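Local coordinates for protein acetylene hydratase (Pelobacter acetylenicus, PDB 2E7Z) that catalyses the hydration of acetylene to acetaldehyde, using a tungsten ion held by two molybdopterin guanine dinucleotides together with a [4Fe-4S] cluster, at residues R70-W80 against M443-L454. Residues are numbered along the deposited sequence; the frame is centred on the assembly and turned at random.
Sequences RGEQRWERISW and MTPTAQLADYVL
Arg-70 and Asp-451 form a salt bridge across the contact. A bend at the third arginine torsion (chi3 -52°) turns the guanidinium end-on to the carboxylate, their planes 87° apart. Arg-70 NH1 and NH2 each donate to Asp-451 OD2 at 2.9 Å, NH2 on its syn lone pair, NH1 from above the carboxylate plane. Arg-70 NH1 also donates to Leu-449 O at 2.9 Å. Asp-451 OD2 additionally accepts from Val-436 N, and Arg-70 NH2 donates to Gln-433 O. Replacing Arg-70 by alanine is likely to leave the carboxylate without its countercharge and Leu-449 O without this donor.

The amide of Gln-73 supplies further hydrogen bonds: NE2 donates to Gln-448 O at 3.0 Å and to Gly-71 O, while Gln-73 OE1 accepts from Trp-75 NE1 at 2.9 Å, which fixes the amide's rotation.

Apolar packing centres on Trp-75. In one of its two conformers, Met-443 places CE over the five-membered ring, a CH-pi contact; Val-453 CG2 meets Trp-75 CH2 at 3.7 Å.

Strand 63-65 separates strands 75-77 and 452-455 in the mixed sheet; instead of strand pairing, Gln-73, Arg-70 and a water on Gly-71 N satisfy the loop carbonyls of Gln-448, Leu-449 and Ala-450, with Trp-75 packed against the same loop.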
loop_
_atom_site.group_PDB
_atom_site.type_symbol
_atom_site.label_atom_id
_atom_site.label_comp_id
_atom_site.label_asym_id
_atom_site.label_seq_id
_atom_site.Cartn_x
_atom_site.Cartn_y
_atom_site.Cartn_z
ATOM N N ARG A 70 10.206 -1.769 28.206
ATOM C CA ARG A 70 9.947 -1.335 26.849
ATOM C C ARG A 70 8.833 -0.292 26.860
ATOM O O ARG A 70 7.832 -0.471 27.558
ATOM C CB ARG A 70 9.558 -2.533 25.973
ATOM C CG ARG A 70 9.336 -2.129 24.542
ATOM C CD ARG A 70 9.119 -3.326 23.621
ATOM N NE ARG A 70 10.178 -4.327 23.748
ATOM C CZ ARG A 70 11.410 -4.203 23.257
ATOM N NH1 ARG A 70 11.772 -3.101 22.608
ATOM N NH2 ARG A 70 12.280 -5.228 23.374
ATOM N N GLY A 71 9.018 0.766 26.074
ATOM C CA GLY A 71 8.101 1.930 26.063
ATOM C C GLY A 71 8.446 3.064 27.001
ATOM O O GLY A 71 7.880 4.130 26.865
ATOM N N GLU A 72 9.372 2.824 27.913
ATOM C CA GLU A 72 9.853 3.921 28.780
ATOM C C GLU A 72 10.729 4.867 27.972
ATOM O O GLU A 72 11.650 4.411 27.277
ATOM C CB GLU A 72 10.648 3.359 29.945
ATOM C CG GLU A 72 11.210 4.429 30.887
ATOM C CD GLU A 72 12.119 3.836 31.952
ATOM O OE1 GLU A 72 12.087 2.600 32.164
ATOM O OE2 GLU A 72 12.866 4.611 32.579
ATOM N N GLN A 73 10.452 6.168 28.059
ATOM C CA GLN A 73 11.163 7.123 27.219
ATOM C C GLN A 73 12.458 7.584 27.887
ATOM O O GLN A 73 12.554 8.713 28.406
ATOM C CB GLN A 73 10.249 8.298 26.856
ATOM C CG GLN A 73 9.002 7.813 26.093
ATOM C CD GLN A 73 9.361 7.006 24.847
ATOM O OE1 GLN A 73 9.937 7.552 23.903
ATOM N NE2 GLN A 73 9.049 5.700 24.846
ATOM N N ARG A 74 13.426 6.674 27.927
ATOM C CA ARG A 74 14.729 6.989 28.507
ATOM C C ARG A 74 15.754 6.591 27.463
ATOM O O ARG A 74 15.995 5.401 27.241
ATOM C CB ARG A 74 14.968 6.217 29.797
ATOM C CG ARG A 74 15.932 6.946 30.730
ATOM C CD ARG A 74 16.109 6.136 31.984
ATOM N NE ARG A 74 17.111 6.788 32.825
ATOM C CZ ARG A 74 18.375 6.391 32.976
ATOM N NH1 ARG A 74 18.829 5.301 32.366
ATOM N NH2 ARG A 74 19.196 7.085 33.766
ATOM N N TRP A 75 16.290 7.596 26.785
ATOM C CA TRP A 75 17.087 7.398 25.573
ATOM C C TRP A 75 18.484 7.985 25.753
ATOM O O TRP A 75 18.633 9.044 26.403
ATOM C CB TRP A 75 16.389 8.104 24.409
ATOM C CG TRP A 75 15.049 7.531 24.067
ATOM C CD1 TRP A 75 13.827 8.027 24.382
ATOM C CD2 TRP A 75 14.812 6.307 23.351
ATOM N NE1 TRP A 75 12.831 7.198 23.892
ATOM C CE2 TRP A 75 13.409 6.129 23.257
ATOM C CE3 TRP A 75 15.651 5.347 22.773
ATOM C CZ2 TRP A 75 12.823 5.025 22.577
ATOM C CZ3 TRP A 75 15.059 4.238 22.108
ATOM C CH2 TRP A 75 13.678 4.105 22.038
ATOM N N GLU A 76 19.492 7.291 25.217
ATOM C CA GLU A 76 20.853 7.844 25.177
ATOM C C GLU A 76 21.440 7.703 23.790
ATOM O O GLU A 76 21.372 6.620 23.172
ATOM C CB GLU A 76 21.758 7.156 26.194
ATOM C CG GLU A 76 23.139 7.779 26.265
ATOM C CD GLU A 76 23.992 7.238 27.393
ATOM O OE1 GLU A 76 23.578 7.336 28.577
ATOM O OE2 GLU A 76 25.101 6.762 27.094
ATOM N N ARG A 77 21.963 8.803 23.254
ATOM C CA ARG A 77 22.682 8.745 21.987
ATOM C C ARG A 77 23.854 7.749 22.013
ATOM O O ARG A 77 24.628 7.691 22.961
ATOM C CB ARG A 77 23.174 10.149 21.551
ATOM C CG ARG A 77 23.612 10.150 20.071
ATOM C CD ARG A 77 24.211 11.501 19.645
ATOM N NE ARG A 77 23.235 12.565 19.662
ATOM C CZ ARG A 77 23.562 13.822 19.353
ATOM N NH1 ARG A 77 24.818 14.099 18.962
ATOM N NH2 ARG A 77 22.643 14.779 19.406
ATOM N N ILE A 78 23.955 6.926 20.963
ATOM C CA ILE A 78 25.122 6.056 20.759
ATOM C C ILE A 78 25.597 6.151 19.317
ATOM O O ILE A 78 24.958 6.807 18.495
ATOM C CB ILE A 78 24.917 4.555 21.204
ATOM C CG1 ILE A 78 23.679 3.911 20.568
ATOM C CG2 ILE A 78 24.959 4.423 22.742
ATOM C CD1 ILE A 78 23.711 2.376 20.665
ATOM N N SER A 79 26.715 5.500 19.011
ATOM C CA SER A 79 27.267 5.501 17.655
ATOM C C SER A 79 26.551 4.469 16.810
ATOM O O SER A 79 25.999 3.519 17.348
ATOM C CB SER A 79 28.763 5.145 17.693
ATOM O OG SER A 79 28.981 3.830 18.196
ATOM N N TRP A 80 26.579 4.644 15.489
ATOM C CA TRP A 80 26.134 3.560 14.584
ATOM C C TRP A 80 26.893 2.252 14.853
ATOM O O TRP A 80 26.312 1.175 14.911
ATOM C CB TRP A 80 26.320 3.972 13.127
ATOM C CG TRP A 80 25.155 4.712 12.563
ATOM C CD1 TRP A 80 24.989 6.072 12.512
ATOM C CD2 TRP A 80 23.958 4.132 12.015
ATOM N NE1 TRP A 80 23.754 6.374 11.931
ATOM C CE2 TRP A 80 23.113 5.197 11.620
ATOM C CE3 TRP A 80 23.533 2.823 11.805
ATOM C CZ2 TRP A 80 21.880 4.988 11.007
ATOM C CZ3 TRP A 80 22.283 2.611 11.191
ATOM C CH2 TRP A 80 21.481 3.682 10.804
ATOM N N MET A 443 10.741 10.092 16.365
ATOM C CA MET A 443 10.374 9.243 17.482
ATOM C C MET A 443 8.871 8.919 17.379
ATOM O O MET A 443 8.045 9.412 18.133
ATOM C CB MET A 443 10.768 9.918 18.807
ATOM C CG MET A 443 10.606 9.067 20.054
ATOM S SD MET A 443 11.488 7.455 20.075
ATOM C CE MET A 443 13.193 7.950 20.296
ATOM N N THR A 444 8.537 8.073 16.416
ATOM C CA THR A 444 7.169 7.676 16.168
ATOM C C THR A 444 6.657 6.793 17.311
ATOM O O THR A 444 7.427 6.332 18.148
ATOM C CB THR A 444 7.068 6.870 14.866
ATOM O OG1 THR A 444 7.745 5.631 15.084
ATOM C CG2 THR A 444 7.688 7.632 13.718
ATOM N N PRO A 445 5.337 6.556 17.358
ATOM C CA PRO A 445 4.820 5.656 18.359
ATOM C C PRO A 445 5.498 4.279 18.330
ATOM O O PRO A 445 5.731 3.692 19.364
ATOM C CB PRO A 445 3.323 5.597 18.034
ATOM C CG PRO A 445 3.030 7.013 17.453
ATOM C CD PRO A 445 4.265 7.276 16.624
ATOM N N THR A 446 5.827 3.786 17.134
ATOM C CA THR A 446 6.580 2.534 17.016
ATOM C C THR A 446 8.016 2.684 17.539
ATOM O O THR A 446 8.500 1.839 18.274
ATOM C CB THR A 446 6.589 2.070 15.550
ATOM O OG1 THR A 446 5.237 1.889 15.153
ATOM C CG2 THR A 446 7.312 0.758 15.439
ATOM N N ALA A 447 8.689 3.778 17.178
ATOM C CA ALA A 447 10.056 4.007 17.645
ATOM C C ALA A 447 10.097 4.093 19.181
ATOM O O ALA A 447 11.057 3.664 19.820
ATOM C CB ALA A 447 10.613 5.283 17.026
ATOM N N GLN A 448 9.002 4.582 19.756
ATOM C CA GLN A 448 8.933 4.723 21.213
ATOM C C GLN A 448 9.021 3.397 21.944
ATOM O O GLN A 448 9.363 3.309 23.119
ATOM C CB GLN A 448 7.639 5.398 21.572
ATOM C CG GLN A 448 7.752 6.904 21.276
ATOM C CD GLN A 448 6.458 7.656 21.503
ATOM O OE1 GLN A 448 5.691 7.327 22.417
ATOM N NE2 GLN A 448 6.211 8.680 20.676
ATOM N N LEU A 449 8.701 2.335 21.196
ATOM C CA LEU A 449 8.701 0.944 21.679
ATOM C C LEU A 449 9.980 0.199 21.340
ATOM O O LEU A 449 10.097 -1.005 21.605
ATOM C CB LEU A 449 7.463 0.207 21.131
ATOM C CG LEU A 449 6.140 0.664 21.769
ATOM C CD1 LEU A 449 4.925 0.452 20.866
ATOM C CD2 LEU A 449 5.927 0.017 23.125
ATOM N N ALA A 450 10.966 0.908 20.785
ATOM C CA ALA A 450 12.166 0.255 20.314
ATOM C C ALA A 450 13.254 0.135 21.373
ATOM O O ALA A 450 13.252 0.884 22.348
ATOM C CB ALA A 450 12.692 0.947 19.078
ATOM N N ASP A 451 14.185 -0.801 21.148
ATOM C CA ASP A 451 15.467 -0.818 21.879
ATOM C C ASP A 451 16.448 0.174 21.260
ATOM O O ASP A 451 17.284 0.770 21.955
ATOM C CB ASP A 451 16.065 -2.214 21.870
ATOM C CG ASP A 451 15.199 -3.181 22.629
ATOM O OD1 ASP A 451 15.241 -3.189 23.884
ATOM O OD2 ASP A 451 14.461 -3.936 21.989
ATOM N N TYR A 452 16.365 0.342 19.943
ATOM C CA TYR A 452 17.256 1.221 19.177
ATOM C C TYR A 452 16.467 1.938 18.119
ATOM O O TYR A 452 15.683 1.279 17.379
ATOM C CB TYR A 452 18.396 0.434 18.473
ATOM C CG TYR A 452 19.242 -0.363 19.436
ATOM C CD1 TYR A 452 18.879 -1.660 19.798
ATOM C CD2 TYR A 452 20.380 0.211 20.026
ATOM C CE1 TYR A 452 19.604 -2.398 20.703
ATOM C CE2 TYR A 452 21.121 -0.489 20.972
ATOM C CZ TYR A 452 20.714 -1.786 21.308
ATOM O OH TYR A 452 21.432 -2.492 22.245
ATOM N N VAL A 453 16.675 3.256 18.038
ATOM C CA VAL A 453 16.079 4.047 16.979
ATOM C C VAL A 453 17.230 4.528 16.120
ATOM O O VAL A 453 18.192 5.118 16.630
ATOM C CB VAL A 453 15.251 5.201 17.536
ATOM C CG1 VAL A 453 14.636 6.050 16.389
ATOM C CG2 VAL A 453 14.140 4.661 18.444
ATOM N N LEU A 454 17.164 4.223 14.829
ATOM C CA LEU A 454 18.262 4.505 13.907
ATOM C C LEU A 454 17.831 5.547 12.915
ATOM O O LEU A 454 16.762 5.455 12.368
ATOM C CB LEU A 454 18.732 3.242 13.190
ATOM C CG LEU A 454 19.198 2.136 14.128
ATOM C CD1 LEU A 454 19.558 0.933 13.273
ATOM C CD2 LEU A 454 20.409 2.579 14.922
HETATM O O HOH W 1 11.036 1.374 24.158
#